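Local coordinates for translocator protein BipD (Burkholderia pseudomallei, PDB 3NFT) that is required for invasion of epithelial cells and for survival within host cells, and probably regulates secretion and membrane insertion of the type III effectors BipB and BipC, at residues Phe54-Arg62 against Tyr247-Lys258; Arg72-Arg82 against Thr148-Ser159. All coordinates share one frame; numbering follows the deposited sequence.

Contact 1: residues Phe54-Arg62 against Tyr247-Lys258; sequences FASLRLPDR and YQAWNTAFSGQK
Lys258 reaches from its helix to the last turn of helix 41-56. From CB, CG is set anti to the backbone N (chi1 170°), where it lies 3.7 Å from CE2 of Phe54, whose ring edge also meets Lys258 O; CD continues the extended chain to CE, which lies 3.3 Å from Phe54 O and 3.9 Å from CB of Leu57. A bend at chi4 turns NZ onto carbonyls at and just past the end of helix 41-56: it donates to Phe54 O at 3.0 Å, more weakly to Ala55 O and Leu57 O, and to a water bound to Leu57 O. The ammonium thus meets a helix C-terminus, whose dipole would probably welcome its charge. Segment 247-258 belongs to the long C-terminal helix of the predicted coiled coil, and residues 57-62 run extended along it into the first strand of a short beta hairpin. Leu59 points at the helix, its CD1 3.4 Å from CH2 of Trp250 and 4.0 Å from CD2 of Phe254. Tyr247 OH donates to Pro60 O at 2.7 Å from above the carbonyl plane. Gln248 NE2 gives Asp61 OD1 a nearly straight bond (167°) on its syn side but 34° out of the carboxylate plane, to which the amide is almost perpendicular. Two waters join Asn251 ND2 to Leu59 O and Asp61 OD2; a third links Leu59 N with Asn251 OD1, weakly at the latter.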
loop_
_atom_site.group_PDB
_atom_site.type_symbol
_atom_site.label_atom_id
_atom_site.label_comp_id
_atom_site.label_asym_id
_atom_site.label_seq_id
_atom_site.Cartn_x
_atom_site.Cartn_y
_atom_site.Cartn_z
ATOM N N PHE A 54 -20.428 35.048 0.819
ATOM C CA PHE A 54 -21.715 34.553 0.308
ATOM C C PHE A 54 -22.824 34.805 1.310
ATOM O O PHE A 54 -23.929 35.251 0.986
ATOM C CB PHE A 54 -21.564 33.073 0.007
ATOM C CG PHE A 54 -22.734 32.454 -0.732
ATOM C CD1 PHE A 54 -22.693 32.329 -2.124
ATOM C CD2 PHE A 54 -23.824 31.954 -0.044
ATOM C CE1 PHE A 54 -23.728 31.726 -2.803
ATOM C CE2 PHE A 54 -24.879 31.372 -0.743
ATOM C CZ PHE A 54 -24.804 31.256 -2.138
ATOM N N ALA A 55 -22.549 34.491 2.563
ATOM C CA ALA A 55 -23.528 34.671 3.624
ATOM C C ALA A 55 -23.953 36.123 3.766
ATOM O O ALA A 55 -25.120 36.415 4.098
ATOM C CB ALA A 55 -22.945 34.168 4.974
ATOM N N SER A 56 -23.005 37.034 3.542
ATOM C CA SER A 56 -23.247 38.467 3.701
ATOM C C SER A 56 -24.132 39.077 2.610
ATOM O O SER A 56 -24.671 40.164 2.771
ATOM C CB SER A 56 -21.923 39.220 3.790
ATOM O OG SER A 56 -21.356 39.455 2.526
ATOM N N LEU A 57 -24.247 38.396 1.468
ATOM C CA LEU A 57 -25.065 38.921 0.397
ATOM C C LEU A 57 -26.519 39.083 0.868
ATOM O O LEU A 57 -27.043 38.208 1.563
ATOM C CB LEU A 57 -24.932 38.023 -0.837
ATOM C CG LEU A 57 -25.459 38.599 -2.137
ATOM C CD1 LEU A 57 -24.607 38.185 -3.278
ATOM C CD2 LEU A 57 -26.912 38.129 -2.298
ATOM N N ARG A 58 -27.128 40.214 0.529
ATOM C CA ARG A 58 -28.507 40.500 0.863
ATOM C C ARG A 58 -29.188 41.246 -0.225
ATOM O O ARG A 58 -28.613 42.169 -0.798
ATOM C CB ARG A 58 -28.561 41.385 2.096
ATOM C CG ARG A 58 -28.190 40.653 3.269
ATOM C CD ARG A 58 -28.585 41.406 4.418
ATOM N NE ARG A 58 -28.335 40.660 5.617
ATOM C CZ ARG A 58 -28.621 41.161 6.815
ATOM N NH1 ARG A 58 -29.219 42.347 6.896
ATOM N NH2 ARG A 58 -28.391 40.441 7.890
ATOM N N LEU A 59 -30.428 40.844 -0.508
ATOM C CA LEU A 59 -31.232 41.568 -1.464
ATOM C C LEU A 59 -31.756 42.870 -0.862
ATOM O O LEU A 59 -31.798 43.022 0.358
ATOM C CB LEU A 59 -32.410 40.696 -1.955
ATOM C CG LEU A 59 -32.024 39.410 -2.696
ATOM C CD1 LEU A 59 -33.230 38.784 -3.408
ATOM C CD2 LEU A 59 -30.906 39.536 -3.682
ATOM N N PRO A 60 -32.179 43.820 -1.714
ATOM C CA PRO A 60 -32.839 45.011 -1.210
ATOM C C PRO A 60 -34.081 44.668 -0.378
ATOM O O PRO A 60 -34.604 43.562 -0.474
ATOM C CB PRO A 60 -33.218 45.775 -2.489
ATOM C CG PRO A 60 -32.449 45.155 -3.591
ATOM C CD PRO A 60 -32.127 43.788 -3.186
ATOM N N ASP A 61 -34.515 45.586 0.471
ATOM C CA ASP A 61 -35.684 45.368 1.272
ATOM C C ASP A 61 -36.293 46.719 1.607
ATOM O O ASP A 61 -35.758 47.767 1.226
ATOM C CB ASP A 61 -35.302 44.567 2.533
ATOM C CG ASP A 61 -36.441 43.686 3.061
ATOM O OD1 ASP A 61 -37.625 43.904 2.698
ATOM O OD2 ASP A 61 -36.142 42.770 3.863
ATOM N N ARG A 62 -37.442 46.677 2.269
ATOM C CA ARG A 62 -38.092 47.845 2.809
ATOM C C ARG A 62 -38.350 47.503 4.271
ATOM O O ARG A 62 -39.128 46.602 4.574
ATOM C CB ARG A 62 -39.399 48.106 2.062
ATOM C CG ARG A 62 -40.133 49.355 2.473
ATOM C CD ARG A 62 -39.767 50.507 1.584
ATOM N NE ARG A 62 -40.486 50.509 0.305
ATOM C CZ ARG A 62 -40.422 51.517 -0.561
ATOM N NH1 ARG A 62 -39.681 52.585 -0.284
ATOM N NH2 ARG A 62 -41.097 51.475 -1.699
ATOM N N TYR A 247 -43.274 40.997 -1.208
ATOM C CA TYR A 247 -41.872 40.971 -1.593
ATOM C C TYR A 247 -41.064 40.196 -0.549
ATOM O O TYR A 247 -40.215 39.379 -0.869
ATOM C CB TYR A 247 -41.330 42.396 -1.750
ATOM C CG TYR A 247 -39.842 42.391 -1.964
ATOM C CD1 TYR A 247 -38.966 42.588 -0.893
ATOM C CD2 TYR A 247 -39.302 42.123 -3.217
ATOM C CE1 TYR A 247 -37.617 42.555 -1.083
ATOM C CE2 TYR A 247 -37.944 42.088 -3.417
ATOM C CZ TYR A 247 -37.088 42.290 -2.345
ATOM O OH TYR A 247 -35.711 42.249 -2.557
ATOM N N GLN A 248 -41.345 40.454 0.723
ATOM C CA GLN A 248 -40.592 39.818 1.786
ATOM C C GLN A 248 -40.821 38.318 1.816
ATOM O O GLN A 248 -39.914 37.566 2.110
ATOM C CB GLN A 248 -40.923 40.462 3.142
ATOM C CG GLN A 248 -40.336 41.872 3.230
ATOM C CD GLN A 248 -40.576 42.582 4.564
ATOM O OE1 GLN A 248 -41.499 42.251 5.312
ATOM N NE2 GLN A 248 -39.765 43.596 4.840
ATOM N N ALA A 249 -42.052 37.888 1.504
ATOM C CA ALA A 249 -42.331 36.467 1.422
ATOM C C ALA A 249 -41.494 35.820 0.324
ATOM O O ALA A 249 -40.955 34.713 0.512
ATOM C CB ALA A 249 -43.804 36.216 1.141
ATOM N N TRP A 250 -41.411 36.477 -0.833
ATOM C CA TRP A 250 -40.605 35.974 -1.929
ATOM C C TRP A 250 -39.112 35.944 -1.539
ATOM O O TRP A 250 -38.407 34.966 -1.754
ATOM C CB TRP A 250 -40.821 36.801 -3.215
ATOM C CG TRP A 250 -39.753 36.452 -4.207
ATOM C CD1 TRP A 250 -39.686 35.328 -4.989
ATOM C CD2 TRP A 250 -38.502 37.139 -4.397
ATOM N NE1 TRP A 250 -38.514 35.321 -5.698
ATOM C CE2 TRP A 250 -37.765 36.413 -5.352
ATOM C CE3 TRP A 250 -37.970 38.320 -3.888
ATOM C CZ2 TRP A 250 -36.494 36.810 -5.772
ATOM C CZ3 TRP A 250 -36.718 38.722 -4.309
ATOM C CH2 TRP A 250 -35.989 37.972 -5.232
ATOM N N ASN A 251 -38.647 37.034 -0.936
ATOM C CA ASN A 251 -37.240 37.169 -0.529
ATOM C C ASN A 251 -36.885 36.070 0.458
ATOM O O ASN A 251 -35.825 35.478 0.395
ATOM C CB ASN A 251 -37.028 38.553 0.089
ATOM C CG ASN A 251 -35.574 38.937 0.259
ATOM O OD1 ASN A 251 -34.664 38.302 -0.289
ATOM N ND2 ASN A 251 -35.351 40.029 0.986
ATOM N N THR A 252 -37.811 35.769 1.366
ATOM C CA THR A 252 -37.570 34.716 2.340
ATOM C C THR A 252 -37.420 33.360 1.657
ATOM O O THR A 252 -36.533 32.579 1.994
ATOM C CB THR A 252 -38.661 34.697 3.413
ATOM O OG1 THR A 252 -38.602 35.941 4.143
ATOM C CG2 THR A 252 -38.496 33.509 4.366
ATOM N N ALA A 253 -38.286 33.070 0.690
ATOM C CA ALA A 253 -38.148 31.820 -0.036
ATOM C C ALA A 253 -36.837 31.759 -0.799
ATOM O O ALA A 253 -36.164 30.732 -0.808
ATOM C CB ALA A 253 -39.322 31.626 -0.981
ATOM N N PHE A 254 -36.488 32.866 -1.432
ATOM C CA PHE A 254 -35.255 32.946 -2.220
ATOM C C PHE A 254 -34.046 32.698 -1.336
ATOM O O PHE A 254 -33.151 31.914 -1.670
ATOM C CB PHE A 254 -35.175 34.316 -2.902
ATOM C CG PHE A 254 -34.227 34.368 -4.053
ATOM C CD1 PHE A 254 -34.637 33.959 -5.324
ATOM C CD2 PHE A 254 -32.955 34.824 -3.869
ATOM C CE1 PHE A 254 -33.775 34.019 -6.413
ATOM C CE2 PHE A 254 -32.060 34.878 -4.964
ATOM C CZ PHE A 254 -32.488 34.477 -6.232
ATOM N N SER A 255 -34.052 33.353 -0.178
ATOM C CA SER A 255 -33.001 33.193 0.812
ATOM C C SER A 255 -32.884 31.781 1.334
ATOM O O SER A 255 -31.781 31.324 1.657
ATOM C CB SER A 255 -33.250 34.149 1.987
ATOM O OG SER A 255 -33.128 35.484 1.547
ATOM N N GLY A 256 -34.014 31.093 1.463
ATOM C CA GLY A 256 -33.997 29.705 1.857
ATOM C C GLY A 256 -33.174 28.855 0.889
ATOM O O GLY A 256 -32.349 28.047 1.308
ATOM N N GLN A 257 -33.353 29.075 -0.409
ATOM C CA GLN A 257 -32.578 28.349 -1.413
ATOM C C GLN A 257 -31.090 28.758 -1.382
ATOM O O GLN A 257 -30.217 27.912 -1.448
ATOM C CB GLN A 257 -33.157 28.595 -2.786
ATOM C CG GLN A 257 -34.579 28.058 -2.936
ATOM C CD GLN A 257 -34.715 26.544 -2.685
ATOM O OE1 GLN A 257 -33.832 25.741 -3.045
ATOM N NE2 GLN A 257 -35.829 26.153 -2.045
ATOM N N LYS A 258 -30.839 30.062 -1.268
ATOM C CA LYS A 258 -29.509 30.583 -1.142
ATOM C C LYS A 258 -28.810 29.913 0.056
ATOM O O LYS A 258 -27.691 29.433 -0.062
ATOM C CB LYS A 258 -29.580 32.111 -0.962
ATOM C CG LYS A 258 -28.260 32.778 -0.567
ATOM C CD LYS A 258 -28.411 34.247 -0.209
ATOM C CE LYS A 258 -27.069 34.889 0.182
ATOM N NZ LYS A 258 -26.798 34.795 1.659
HETATM O O HOH W 1 -29.247 36.630 2.379
HETATM O O HOH W 2 -32.871 41.111 2.037
HETATM O O HOH W 3 -31.613 38.567 1.035
HETATM O O HOH W 4 -37.322 40.356 3.027
#

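Contact 2: residues Arg72-Arg82 against Thr148-Ser159; sequences RANLTVFDDAR and TKYFQSVADVMS
This is antiparallel helix packing flanked by polar side chains: the first turns of helix 76-103 and the loop before it lie on the predicted coiled-coil helix 121-160, with segment axes 9.6 Å apart at 176°. Phe78 is a knob in the hole of Thr148, Phe151, Gln152 and Ala155. Gln152 CA stands over one face of the Phe78 ring in a CH-pi contact, and the edge of Phe78 meets the face of Phe151 in an offset edge-to-face stack, centroids 5.5 Å apart. Ala155 CB is shared by Phe78 CZ, Leu75 CD2 and Ala73 CB. Beside the ring Gln152, extended with CG anti to the backbone N (chi1 -175°), carries its amide past Phe78 CB. NE2 donates almost straight (174°) to Asp79 OD1 at 2.9 Å, from above the carboxylate plane, while OE1 accepts from Arg82 NH1 at 3.1 Å. Lys149 CD lies over a face of that guanidinium, itself salt-bridged to Glu145. At the other end Ala73 N donates to Ser159 OG at 3.0 Å, which donates to Ala155 O. Since both ends of the Gln152 amide are bonded, its flip is settled, and the flanking charges would probably draw electron density from NE2 toward OE1, strengthening both bonds.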
loop_
_atom_site.group_PDB
_atom_site.type_symbol
_atom_site.label_atom_id
_atom_site.label_comp_id
_atom_site.label_asym_id
_atom_site.label_seq_id
_atom_site.Cartn_x
_atom_site.Cartn_y
_atom_site.Cartn_z
ATOM N N ARG A 72 -24.035 43.390 -2.220
ATOM C CA ARG A 72 -23.475 42.529 -3.263
ATOM C C ARG A 72 -22.159 41.918 -2.791
ATOM O O ARG A 72 -21.545 42.398 -1.831
ATOM C CB ARG A 72 -23.305 43.331 -4.541
ATOM C CG ARG A 72 -24.684 43.761 -5.104
ATOM C CD ARG A 72 -24.592 44.831 -6.084
ATOM N NE ARG A 72 -25.843 45.590 -6.286
ATOM C CZ ARG A 72 -26.492 45.765 -7.427
ATOM N NH1 ARG A 72 -26.051 45.241 -8.573
ATOM N NH2 ARG A 72 -27.599 46.503 -7.424
ATOM N N ALA A 73 -21.712 40.882 -3.499
ATOM C CA ALA A 73 -20.549 40.118 -3.144
ATOM C C ALA A 73 -19.284 40.629 -3.822
ATOM O O ALA A 73 -19.269 40.858 -5.030
ATOM C CB ALA A 73 -20.779 38.610 -3.530
ATOM N N ASN A 74 -18.189 40.707 -3.069
ATOM C CA ASN A 74 -16.842 40.906 -3.592
ATOM C C ASN A 74 -16.385 39.547 -4.076
ATOM O O ASN A 74 -15.986 38.679 -3.304
ATOM C CB ASN A 74 -15.903 41.475 -2.499
ATOM C CG ASN A 74 -14.479 41.604 -2.948
ATOM O OD1 ASN A 74 -14.141 41.260 -4.083
ATOM N ND2 ASN A 74 -13.594 42.110 -2.039
ATOM N N LEU A 75 -16.485 39.334 -5.381
ATOM C CA LEU A 75 -16.234 37.988 -5.908
ATOM C C LEU A 75 -14.754 37.580 -5.841
ATOM O O LEU A 75 -14.420 36.400 -5.977
ATOM C CB LEU A 75 -16.752 37.868 -7.348
ATOM C CG LEU A 75 -18.220 38.165 -7.551
ATOM C CD1 LEU A 75 -18.535 38.221 -9.069
ATOM C CD2 LEU A 75 -19.082 37.108 -6.846
ATOM N N THR A 76 -13.865 38.555 -5.671
ATOM C CA THR A 76 -12.448 38.231 -5.594
ATOM C C THR A 76 -12.122 37.331 -4.392
ATOM O O THR A 76 -11.085 36.659 -4.405
ATOM C CB THR A 76 -11.550 39.472 -5.530
ATOM O OG1 THR A 76 -11.633 40.108 -4.236
ATOM C CG2 THR A 76 -11.939 40.476 -6.653
ATOM N N VAL A 77 -12.945 37.361 -3.344
ATOM C CA VAL A 77 -12.725 36.460 -2.228
ATOM C C VAL A 77 -12.804 34.998 -2.671
ATOM O O VAL A 77 -12.103 34.111 -2.185
ATOM C CB VAL A 77 -13.757 36.775 -1.108
ATOM C CG1 VAL A 77 -13.526 35.922 0.128
ATOM C CG2 VAL A 77 -13.737 38.296 -0.763
ATOM N N PHE A 78 -13.699 34.728 -3.601
ATOM C CA PHE A 78 -13.808 33.403 -4.137
ATOM C C PHE A 78 -12.612 33.023 -4.999
ATOM O O PHE A 78 -12.164 31.878 -4.967
ATOM C CB PHE A 78 -15.103 33.272 -4.968
ATOM C CG PHE A 78 -16.378 33.526 -4.203
ATOM C CD1 PHE A 78 -16.791 34.842 -3.928
ATOM C CD2 PHE A 78 -17.157 32.481 -3.679
ATOM C CE1 PHE A 78 -17.919 35.115 -3.201
ATOM C CE2 PHE A 78 -18.315 32.759 -2.964
ATOM C CZ PHE A 78 -18.701 34.076 -2.717
ATOM N N ASP A 79 -12.112 33.975 -5.795
ATOM C CA ASP A 79 -10.880 33.776 -6.545
ATOM C C ASP A 79 -9.717 33.435 -5.627
ATOM O O ASP A 79 -8.971 32.507 -5.888
ATOM C CB ASP A 79 -10.520 35.003 -7.377
ATOM C CG ASP A 79 -11.597 35.366 -8.384
ATOM O OD1 ASP A 79 -12.011 34.468 -9.182
ATOM O OD2 ASP A 79 -12.033 36.548 -8.372
ATOM N N ASP A 80 -9.605 34.151 -4.517
ATOM C CA ASP A 80 -8.516 33.934 -3.580
ATOM C C ASP A 80 -8.603 32.487 -3.067
ATOM O O ASP A 80 -7.589 31.823 -2.889
ATOM C CB ASP A 80 -8.641 34.864 -2.361
ATOM C CG ASP A 80 -8.339 36.344 -2.649
ATOM O OD1 ASP A 80 -7.685 36.664 -3.645
ATOM O OD2 ASP A 80 -8.733 37.195 -1.800
ATOM N N ALA A 81 -9.821 32.009 -2.785
ATOM C CA ALA A 81 -9.985 30.630 -2.294
ATOM C C ALA A 81 -9.572 29.609 -3.363
ATOM O O ALA A 81 -8.895 28.641 -3.080
ATOM C CB ALA A 81 -11.382 30.372 -1.837
ATOM N N ARG A 82 -10.020 29.821 -4.600
ATOM C CA ARG A 82 -9.665 28.911 -5.681
ATOM C C ARG A 82 -8.145 28.859 -5.870
ATOM O O ARG A 82 -7.567 27.776 -6.045
ATOM C CB ARG A 82 -10.358 29.351 -6.960
ATOM C CG ARG A 82 -11.858 29.136 -6.867
ATOM C CD ARG A 82 -12.602 29.831 -8.010
ATOM N NE ARG A 82 -12.068 29.382 -9.287
ATOM C CZ ARG A 82 -12.160 30.030 -10.433
ATOM N NH1 ARG A 82 -12.802 31.191 -10.514
ATOM N NH2 ARG A 82 -11.633 29.477 -11.519
ATOM N N THR A 148 -16.349 25.724 -5.898
ATOM C CA THR A 148 -16.150 27.111 -5.516
ATOM C C THR A 148 -16.464 28.042 -6.687
ATOM O O THR A 148 -16.994 29.130 -6.503
ATOM C CB THR A 148 -14.733 27.356 -4.954
ATOM O OG1 THR A 148 -14.523 26.473 -3.831
ATOM C CG2 THR A 148 -14.557 28.812 -4.514
ATOM N N LYS A 149 -16.141 27.613 -7.908
ATOM C CA LYS A 149 -16.567 28.381 -9.064
ATOM C C LYS A 149 -18.084 28.502 -9.164
ATOM O O LYS A 149 -18.636 29.574 -9.454
ATOM C CB LYS A 149 -15.994 27.748 -10.328
ATOM C CG LYS A 149 -16.447 28.427 -11.570
ATOM C CD LYS A 149 -15.938 29.833 -11.749
ATOM C CE LYS A 149 -16.062 30.231 -13.230
ATOM N NZ LYS A 149 -15.994 31.682 -13.437
ATOM N N TYR A 150 -18.777 27.393 -8.941
ATOM C CA TYR A 150 -20.235 27.403 -8.842
ATOM C C TYR A 150 -20.737 28.385 -7.797
ATOM O O TYR A 150 -21.605 29.207 -8.041
ATOM C CB TYR A 150 -20.715 26.008 -8.521
ATOM C CG TYR A 150 -22.090 25.859 -7.888
ATOM C CD1 TYR A 150 -23.256 26.263 -8.547
ATOM C CD2 TYR A 150 -22.237 25.245 -6.665
ATOM C CE1 TYR A 150 -24.487 26.071 -7.983
ATOM C CE2 TYR A 150 -23.478 25.054 -6.084
ATOM C CZ TYR A 150 -24.613 25.469 -6.748
ATOM O OH TYR A 150 -25.846 25.251 -6.188
ATOM N N PHE A 151 -20.138 28.281 -6.611
ATOM C CA PHE A 151 -20.511 29.101 -5.451
ATOM C C PHE A 151 -20.334 30.574 -5.809
ATOM O O PHE A 151 -21.199 31.384 -5.525
ATOM C CB PHE A 151 -19.623 28.662 -4.284
ATOM C CG PHE A 151 -20.055 29.114 -2.910
ATOM C CD1 PHE A 151 -21.366 29.016 -2.476
ATOM C CD2 PHE A 151 -19.070 29.534 -2.000
ATOM C CE1 PHE A 151 -21.728 29.354 -1.172
ATOM C CE2 PHE A 151 -19.417 29.849 -0.699
ATOM C CZ PHE A 151 -20.737 29.772 -0.286
ATOM N N GLN A 152 -19.204 30.883 -6.466
ATOM C CA GLN A 152 -18.888 32.196 -6.976
ATOM C C GLN A 152 -19.902 32.686 -7.976
ATOM O O GLN A 152 -20.327 33.836 -7.934
ATOM C CB GLN A 152 -17.469 32.225 -7.562
ATOM C CG GLN A 152 -16.938 33.565 -8.029
ATOM C CD GLN A 152 -15.467 33.472 -8.441
ATOM O OE1 GLN A 152 -14.908 32.380 -8.549
ATOM N NE2 GLN A 152 -14.826 34.598 -8.642
ATOM N N SER A 153 -20.307 31.804 -8.888
ATOM C CA SER A 153 -21.232 32.204 -9.941
ATOM C C SER A 153 -22.622 32.497 -9.363
ATOM O O SER A 153 -23.339 33.363 -9.857
ATOM C CB SER A 153 -21.304 31.132 -11.040
ATOM O OG SER A 153 -21.974 29.967 -10.599
ATOM N N VAL A 154 -22.989 31.801 -8.278
ATOM C CA VAL A 154 -24.247 32.067 -7.572
ATOM C C VAL A 154 -24.152 33.420 -6.855
ATOM O O VAL A 154 -25.031 34.242 -6.940
ATOM C CB VAL A 154 -24.621 30.925 -6.624
ATOM C CG1 VAL A 154 -25.865 31.268 -5.809
ATOM C CG2 VAL A 154 -24.831 29.597 -7.384
ATOM N N ALA A 155 -23.021 33.678 -6.209
ATOM C CA ALA A 155 -22.812 35.010 -5.628
ATOM C C ALA A 155 -22.877 36.130 -6.645
ATOM O O ALA A 155 -23.425 37.197 -6.377
ATOM C CB ALA A 155 -21.495 35.037 -4.843
ATOM N N ASP A 156 -22.337 35.871 -7.838
ATOM C CA ASP A 156 -22.300 36.831 -8.921
ATOM C C ASP A 156 -23.743 37.127 -9.369
ATOM O O ASP A 156 -24.165 38.272 -9.439
ATOM C CB ASP A 156 -21.479 36.231 -10.067
ATOM C CG ASP A 156 -21.111 37.223 -11.154
ATOM O OD1 ASP A 156 -21.492 38.406 -11.130
ATOM O OD2 ASP A 156 -20.400 36.767 -12.091
ATOM N N VAL A 157 -24.532 36.073 -9.662
ATOM C CA VAL A 157 -25.904 36.299 -10.092
ATOM C C VAL A 157 -26.767 36.960 -9.012
ATOM O O VAL A 157 -27.606 37.811 -9.330
ATOM C CB VAL A 157 -26.545 35.047 -10.695
ATOM C CG1 VAL A 157 -27.043 34.107 -9.626
ATOM C CG2 VAL A 157 -27.683 35.460 -11.643
ATOM N N MET A 158 -26.541 36.617 -7.741
ATOM C CA MET A 158 -27.321 37.203 -6.663
ATOM C C MET A 158 -26.943 38.656 -6.429
ATOM O O MET A 158 -27.683 39.385 -5.756
ATOM C CB MET A 158 -27.222 36.380 -5.372
ATOM C CG MET A 158 -27.766 34.984 -5.529
ATOM S SD MET A 158 -27.790 34.092 -3.951
ATOM C CE MET A 158 -26.072 34.140 -3.448
ATOM N N SER A 159 -25.778 39.057 -6.945
ATOM C CA SER A 159 -25.360 40.456 -6.906
ATOM C C SER A 159 -25.974 41.199 -8.113
ATOM O O SER A 159 -26.610 42.231 -7.954
ATOM C CB SER A 159 -23.848 40.545 -6.935
ATOM O OG SER A 159 -23.273 39.906 -5.813
#

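Overall arrangement
The centres of contacts 1 and 2 lie about 17 Å apart, and the two adjoin directly: Phe54 stacks on Phe151 and touches Met158, while Leu57 packs against Ser159. Along the chain the order is 54-62, 72-82, 148-159, 247-258, so contact 2 is nested within the loop closed by contact 1. The hairpin of strands 61-63 and 66-68 joins the two leading segments, and their partners lie on helices 121-160 and 244-295, the two predicted coiled-coil helices. Helix 41-56 and its extension thus touch both long helices. This is consistent with the N-terminal domain acting as an intramolecular chaperone that shields the coiled coil from premature oligomerization.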